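Acyl-CoA dehydrogenase domain protein Tcur3483 (Thermomonospora curvata, PDB 6WY9) binds the flavin cofactor FAD and, as a member of the acyl-CoA dehydrogenase family, probably oxidises CH-CH groups of its substrates. Local coordinates at residues L75-P80 against I90-V95. Numbering follows the deposited sequence.
Sequences LGYGWP and ISEQYV
Tyr-77 and Gly-78, the two middle residues of a type I beta turn, meet Glu-92 and Gln-93 in the first turn of helix 90-103 in the helical N-terminal domain of this acyl-CoA dehydrogenase. The tyrosine ring comes alongside the helix at Glu-92 and crosses that side chain at about a right angle, Tyr-77 CE2 lying 3.8 Å from Glu-92 CB. A long aromatic suits this place because its ring can rest against aliphatic carbon while Tyr-77 OH comes within 3.6 Å of Glu-92 OE2. Beside the ring, the extended side chain of Gln-93 comes up to Gly-78, whose missing CB gives it room: Gln-93 CD sits 3.8 Å from Gly-78 CA. The Glu-92 carboxylate has firmer partners: a salt bridge to Arg-88 and a hydrogen bond to Ser-89, which anchor it near the helix start. With CG anti to the backbone N (chi1 -161°), Tyr-77 turns its ring to helix 90-103, and Leu-32 of helix 26-41 packs on the same ring. Cut back to alanine, this position would probably leave a gap between turn and helix, with Glu-92 CB and Leu-32 without their aromatic neighbour. The turn itself is closed by a hydrogen bond from Trp-79 N to Gly-76 O, 3.0 Å long.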
# COMPACT_ATOMS: atom_id res chain seq x y z
N LEU A 75 -35.30 -17.92 -10.72
CA LEU A 75 -35.24 -17.13 -9.50
C LEU A 75 -35.21 -18.01 -8.24
O LEU A 75 -34.48 -17.71 -7.29
CB LEU A 75 -36.42 -16.15 -9.47
CG LEU A 75 -36.35 -15.12 -10.60
CD1 LEU A 75 -37.36 -13.97 -10.38
CD2 LEU A 75 -34.91 -14.59 -10.79
N GLY A 76 -35.99 -19.09 -8.21
CA GLY A 76 -35.95 -19.90 -7.01
C GLY A 76 -34.90 -20.98 -7.03
O GLY A 76 -34.95 -21.92 -6.22
N TYR A 77 -33.93 -20.89 -7.94
CA TYR A 77 -32.96 -21.95 -8.13
C TYR A 77 -32.30 -22.36 -6.82
O TYR A 77 -32.12 -23.55 -6.55
CB TYR A 77 -31.90 -21.48 -9.12
CG TYR A 77 -31.10 -22.59 -9.76
CD1 TYR A 77 -31.70 -23.52 -10.61
CD2 TYR A 77 -29.72 -22.69 -9.55
CE1 TYR A 77 -30.94 -24.53 -11.22
CE2 TYR A 77 -28.97 -23.68 -10.15
CZ TYR A 77 -29.57 -24.59 -10.99
OH TYR A 77 -28.79 -25.57 -11.55
N GLY A 78 -31.93 -21.39 -6.00
CA GLY A 78 -31.29 -21.66 -4.72
C GLY A 78 -32.22 -21.64 -3.52
O GLY A 78 -31.78 -21.91 -2.40
N TRP A 79 -33.49 -21.33 -3.72
CA TRP A 79 -34.40 -21.31 -2.58
C TRP A 79 -34.69 -22.73 -2.09
O TRP A 79 -34.67 -23.69 -2.88
CB TRP A 79 -35.71 -20.65 -2.96
CG TRP A 79 -35.72 -19.15 -2.88
CD1 TRP A 79 -34.64 -18.32 -2.85
CD2 TRP A 79 -36.88 -18.31 -2.81
NE1 TRP A 79 -35.05 -17.01 -2.77
CE2 TRP A 79 -36.42 -16.98 -2.74
CE3 TRP A 79 -38.26 -18.56 -2.80
CZ2 TRP A 79 -37.30 -15.89 -2.67
CZ3 TRP A 79 -39.13 -17.49 -2.72
CH2 TRP A 79 -38.64 -16.17 -2.66
N PRO A 80 -34.99 -22.90 -0.81
CA PRO A 80 -35.42 -24.23 -0.34
C PRO A 80 -36.67 -24.67 -1.08
O PRO A 80 -37.55 -23.86 -1.39
CB PRO A 80 -35.70 -24.00 1.15
CG PRO A 80 -35.96 -22.52 1.27
CD PRO A 80 -35.10 -21.87 0.23
N ILE A 90 -24.62 -24.40 -3.49
CA ILE A 90 -23.92 -23.12 -3.58
C ILE A 90 -23.08 -23.05 -4.85
O ILE A 90 -23.02 -22.01 -5.51
CB ILE A 90 -23.04 -22.91 -2.33
CG1 ILE A 90 -23.92 -22.81 -1.10
CG2 ILE A 90 -22.21 -21.67 -2.50
CD1 ILE A 90 -23.13 -22.67 0.17
N SER A 91 -22.37 -24.13 -5.15
CA SER A 91 -21.64 -24.23 -6.41
C SER A 91 -22.54 -23.89 -7.60
O SER A 91 -22.20 -23.04 -8.43
CB SER A 91 -21.06 -25.63 -6.54
OG SER A 91 -20.28 -25.91 -5.38
N GLU A 92 -23.71 -24.55 -7.69
CA GLU A 92 -24.63 -24.26 -8.79
C GLU A 92 -25.14 -22.82 -8.74
O GLU A 92 -25.25 -22.14 -9.77
CB GLU A 92 -25.80 -25.25 -8.77
CG GLU A 92 -25.43 -26.73 -8.98
CD GLU A 92 -26.59 -27.68 -8.67
OE1 GLU A 92 -26.89 -27.94 -7.49
OE2 GLU A 92 -27.22 -28.19 -9.62
N GLN A 93 -25.46 -22.33 -7.53
CA GLN A 93 -25.92 -20.95 -7.40
C GLN A 93 -24.89 -19.98 -7.94
O GLN A 93 -25.24 -18.98 -8.58
CB GLN A 93 -26.25 -20.64 -5.92
CG GLN A 93 -27.26 -21.60 -5.30
CD GLN A 93 -27.63 -21.26 -3.86
OE1 GLN A 93 -28.54 -21.86 -3.29
NE2 GLN A 93 -26.94 -20.28 -3.27
N TYR A 94 -23.60 -20.24 -7.69
CA TYR A 94 -22.59 -19.28 -8.14
C TYR A 94 -22.44 -19.33 -9.65
O TYR A 94 -22.22 -18.29 -10.29
CB TYR A 94 -21.25 -19.54 -7.46
CG TYR A 94 -21.10 -18.75 -6.19
CD1 TYR A 94 -21.75 -17.52 -6.05
CD2 TYR A 94 -20.36 -19.23 -5.11
CE1 TYR A 94 -21.65 -16.78 -4.87
CE2 TYR A 94 -20.26 -18.49 -3.93
CZ TYR A 94 -20.91 -17.27 -3.82
OH TYR A 94 -20.80 -16.52 -2.67
N VAL A 95 -22.56 -20.53 -10.25
CA VAL A 95 -22.53 -20.61 -11.71
C VAL A 95 -23.63 -19.74 -12.29
O VAL A 95 -23.40 -18.95 -13.21
CB VAL A 95 -22.64 -22.06 -12.20
CG1 VAL A 95 -22.56 -22.10 -13.72
CG2 VAL A 95 -21.55 -22.96 -11.60